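Local coordinates for type I polyketide synthase PikAII (Streptomyces venezuelae, PDB 3QP9), which probably epimerises the alpha-substituent of beta-ketoacyl intermediates in a modular polyketide synthase, as a C2-type ketoreductase thought not to reduce them, at residues Ala250-Glu260 against Gly275-Thr284. Numbering follows the deposited sequence.
Sequences ADGTVLVTGAE and GAGHLLLHTT
Val254 and Val256 pair in parallel with Leu279 and Leu281 through a ladder in which both backbone polar atoms of each valine are satisfied. Val254 N donates a hydrogen bond to His278 O, and Val254 O accepts one from Leu280 N (2.9 Å). Val256 N then binds Leu280 O, and Val256 O takes His282 N, almost straight at 174°. The other edge of strand 253-256 is bonded to strand 343-348. Past the last rung, Ala259 N donates to His282 O (2.8 Å), while Gly258 N sends a weak bond in the plane of the His282 ring to ND1 (3.4 Å). CG of His282 lies anti to its backbone N (chi1 155°), which brings ND1 to this turn; NE2 is bonded to Cys322 O. Glu260 bends back at chi2 (-77°) so that its carboxylate closes the end of the pair: OE2 accepts from Thr284 OG1 on its syn side (2.9 Å), and OE1 is met from above the carboxylate plane by Thr284 N (3.3 Å). At the start, Gly277 N uses an in-plane lone pair of Ala250 O (3.1 Å). Leu255 CD1 lies against Leu280 CG (3.8 Å) on one face; on the other, Val254 and Val256 meet Leu279 and Leu281 and are covered by helix 262-274. The two strands and this helix form a beta-alpha-beta unit of the Rossmann fold in the KR domain. In active relatives the turn after the first strand carries the glycine-rich dinucleotide motif; here Ala259 and Glu260 follow Gly258, consistent with poor cofactor binding. Main-chain bonds thus hold the buried middle, whereas at the C-terminal end side-chain acceptors serve two backbone N-H groups: His282 ND1 that of Gly258, weakly, and Glu260 OE1 that of Thr284.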
loop_
_atom_site.group_PDB
_atom_site.type_symbol
_atom_site.label_atom_id
_atom_site.label_comp_id
_atom_site.label_asym_id
_atom_site.label_seq_id
_atom_site.Cartn_x
_atom_site.Cartn_y
_atom_site.Cartn_z
ATOM N N ALA A 250 -20.243 -16.715 -16.974
ATOM C CA ALA A 250 -20.428 -16.401 -18.429
ATOM C C ALA A 250 -21.669 -15.499 -18.710
ATOM O O ALA A 250 -21.625 -14.627 -19.640
ATOM C CB ALA A 250 -20.589 -17.693 -19.237
ATOM N N ASP A 251 -22.735 -15.685 -17.934
ATOM C CA ASP A 251 -23.953 -14.833 -18.087
ATOM C C ASP A 251 -23.836 -13.504 -17.390
ATOM O O ASP A 251 -24.826 -12.733 -17.429
ATOM C CB ASP A 251 -25.205 -15.537 -17.542
ATOM C CG ASP A 251 -25.595 -16.785 -18.384
ATOM O OD1 ASP A 251 -25.242 -16.799 -19.590
ATOM O OD2 ASP A 251 -26.267 -17.714 -17.839
ATOM N N GLY A 252 -22.714 -13.231 -16.677
ATOM C CA GLY A 252 -22.680 -12.002 -15.851
ATOM C C GLY A 252 -21.877 -11.004 -16.711
ATOM O O GLY A 252 -21.364 -11.412 -17.795
ATOM N N THR A 253 -21.840 -9.741 -16.310
ATOM C CA THR A 253 -20.978 -8.740 -16.978
ATOM C C THR A 253 -19.724 -8.594 -16.169
ATOM O O THR A 253 -19.807 -8.526 -14.957
ATOM C CB THR A 253 -21.688 -7.371 -16.954
ATOM O OG1 THR A 253 -22.936 -7.497 -17.680
ATOM C CG2 THR A 253 -20.863 -6.313 -17.571
ATOM N N VAL A 254 -18.597 -8.435 -16.818
ATOM C CA VAL A 254 -17.371 -8.229 -16.089
ATOM C C VAL A 254 -16.923 -6.850 -16.528
ATOM O O VAL A 254 -16.904 -6.543 -17.737
ATOM C CB VAL A 254 -16.271 -9.282 -16.460
ATOM C CG1 VAL A 254 -14.939 -8.829 -15.799
ATOM C CG2 VAL A 254 -16.685 -10.741 -15.954
ATOM N N LEU A 255 -16.695 -6.011 -15.553
ATOM C CA LEU A 255 -16.221 -4.639 -15.776
ATOM C C LEU A 255 -14.731 -4.615 -15.798
ATOM O O LEU A 255 -14.135 -5.157 -14.905
ATOM C CB LEU A 255 -16.793 -3.735 -14.682
ATOM C CG LEU A 255 -16.149 -2.339 -14.621
ATOM C CD1 LEU A 255 -16.451 -1.518 -15.818
ATOM C CD2 LEU A 255 -16.651 -1.584 -13.387
ATOM N N VAL A 256 -14.133 -3.931 -16.809
ATOM C CA VAL A 256 -12.750 -3.696 -16.852
ATOM C C VAL A 256 -12.554 -2.203 -16.962
ATOM O O VAL A 256 -13.061 -1.578 -17.876
ATOM C CB VAL A 256 -12.091 -4.376 -18.054
ATOM C CG1 VAL A 256 -10.634 -4.115 -18.023
ATOM C CG2 VAL A 256 -12.390 -5.895 -18.051
ATOM N N THR A 257 -11.752 -1.657 -16.057
ATOM C CA THR A 257 -11.513 -0.263 -16.059
ATOM C C THR A 257 -10.169 0.029 -16.652
ATOM O O THR A 257 -9.270 -0.849 -16.758
ATOM C CB THR A 257 -11.697 0.459 -14.624
ATOM O OG1 THR A 257 -10.522 0.212 -13.805
ATOM C CG2 THR A 257 -13.023 0.046 -13.937
ATOM N N GLY A 258 -10.055 1.301 -17.026
ATOM C CA GLY A 258 -8.938 1.874 -17.740
ATOM C C GLY A 258 -8.624 1.162 -19.008
ATOM O O GLY A 258 -7.438 0.992 -19.345
ATOM N N ALA A 259 -9.679 0.761 -19.717
ATOM C CA ALA A 259 -9.625 -0.015 -20.969
ATOM C C ALA A 259 -8.938 0.627 -22.157
ATOM O O ALA A 259 -8.680 -0.068 -23.164
ATOM C CB ALA A 259 -11.017 -0.430 -21.394
ATOM N N GLU A 260 -8.661 1.927 -22.089
ATOM C CA GLU A 260 -7.830 2.517 -23.143
ATOM C C GLU A 260 -6.364 2.031 -23.050
ATOM O O GLU A 260 -5.606 2.236 -23.989
ATOM C CB GLU A 260 -7.889 4.072 -23.126
ATOM C CG GLU A 260 -7.031 4.709 -21.976
ATOM C CD GLU A 260 -7.710 4.605 -20.589
ATOM O OE1 GLU A 260 -8.781 3.994 -20.468
ATOM O OE2 GLU A 260 -7.198 5.170 -19.612
ATOM N N GLY A 275 -14.356 -17.278 -22.232
ATOM C CA GLY A 275 -15.799 -17.649 -22.274
ATOM C C GLY A 275 -16.702 -16.569 -21.692
ATOM O O GLY A 275 -17.860 -16.806 -21.576
ATOM N N ALA A 276 -16.180 -15.375 -21.323
ATOM C CA ALA A 276 -17.070 -14.369 -20.714
ATOM C C ALA A 276 -18.004 -13.821 -21.820
ATOM O O ALA A 276 -17.553 -13.396 -22.851
ATOM C CB ALA A 276 -16.285 -13.218 -20.063
ATOM N N GLY A 277 -19.291 -13.854 -21.583
ATOM C CA GLY A 277 -20.267 -13.384 -22.568
ATOM C C GLY A 277 -20.535 -11.858 -22.601
ATOM O O GLY A 277 -21.107 -11.386 -23.549
ATOM N N HIS A 278 -20.191 -11.105 -21.559
ATOM C CA HIS A 278 -20.630 -9.698 -21.435
ATOM C C HIS A 278 -19.578 -8.827 -20.753
ATOM O O HIS A 278 -19.205 -9.075 -19.605
ATOM C CB HIS A 278 -21.922 -9.586 -20.676
ATOM C CG HIS A 278 -23.011 -10.427 -21.245
ATOM N ND1 HIS A 278 -23.207 -11.760 -20.901
ATOM C CD2 HIS A 278 -23.965 -10.126 -22.142
ATOM C CE1 HIS A 278 -24.202 -12.255 -21.603
ATOM N NE2 HIS A 278 -24.678 -11.286 -22.368
ATOM N N LEU A 279 -19.102 -7.816 -21.449
ATOM C CA LEU A 279 -18.025 -7.012 -20.948
ATOM C C LEU A 279 -18.443 -5.532 -20.906
ATOM O O LEU A 279 -19.077 -5.015 -21.818
ATOM C CB LEU A 279 -16.758 -7.173 -21.818
ATOM C CG LEU A 279 -16.063 -8.530 -21.642
ATOM C CD1 LEU A 279 -14.926 -8.755 -22.719
ATOM C CD2 LEU A 279 -15.519 -8.656 -20.175
ATOM N N LEU A 280 -18.068 -4.859 -19.824
ATOM C CA LEU A 280 -18.338 -3.457 -19.723
ATOM C C LEU A 280 -16.961 -2.829 -19.614
ATOM O O LEU A 280 -16.216 -3.180 -18.739
ATOM C CB LEU A 280 -19.189 -3.154 -18.469
ATOM C CG LEU A 280 -19.353 -1.622 -18.236
ATOM C CD1 LEU A 280 -19.977 -0.957 -19.472
ATOM C CD2 LEU A 280 -20.252 -1.495 -17.079
ATOM N N LEU A 281 -16.627 -1.931 -20.513
ATOM C CA LEU A 281 -15.272 -1.425 -20.613
ATOM C C LEU A 281 -15.336 0.051 -20.255
ATOM O O LEU A 281 -16.018 0.808 -20.943
ATOM C CB LEU A 281 -14.736 -1.545 -22.057
ATOM C CG LEU A 281 -14.732 -2.961 -22.629
ATOM C CD1 LEU A 281 -14.145 -2.880 -23.946
ATOM C CD2 LEU A 281 -13.907 -3.894 -21.740
ATOM N N HIS A 282 -14.608 0.464 -19.209
ATOM C CA HIS A 282 -14.572 1.888 -18.803
ATOM C C HIS A 282 -13.264 2.465 -19.303
ATOM O O HIS A 282 -12.213 1.751 -19.289
ATOM C CB HIS A 282 -14.687 2.028 -17.287
ATOM C CG HIS A 282 -14.081 3.283 -16.769
ATOM N ND1 HIS A 282 -12.714 3.458 -16.672
ATOM C CD2 HIS A 282 -14.643 4.468 -16.457
ATOM C CE1 HIS A 282 -12.467 4.684 -16.245
ATOM N NE2 HIS A 282 -13.626 5.312 -16.101
ATOM N N THR A 283 -13.330 3.692 -19.828
ATOM C CA THR A 283 -12.131 4.455 -20.164
ATOM C C THR A 283 -12.070 5.779 -19.454
ATOM O O THR A 283 -13.078 6.430 -19.214
ATOM C CB THR A 283 -11.886 4.738 -21.665
ATOM O OG1 THR A 283 -12.878 5.656 -22.153
ATOM C CG2 THR A 283 -11.910 3.432 -22.448
ATOM N N THR A 284 -10.849 6.153 -19.131
ATOM C CA THR A 284 -10.585 7.348 -18.357
ATOM C C THR A 284 -10.718 8.510 -19.301
ATOM O O THR A 284 -10.188 8.454 -20.418
ATOM C CB THR A 284 -9.180 7.281 -17.815
ATOM O OG1 THR A 284 -8.918 5.927 -17.403
ATOM C CG2 THR A 284 -9.024 8.231 -16.616
HETATM O O HOH W 1 -19.222 -12.387 -18.668
#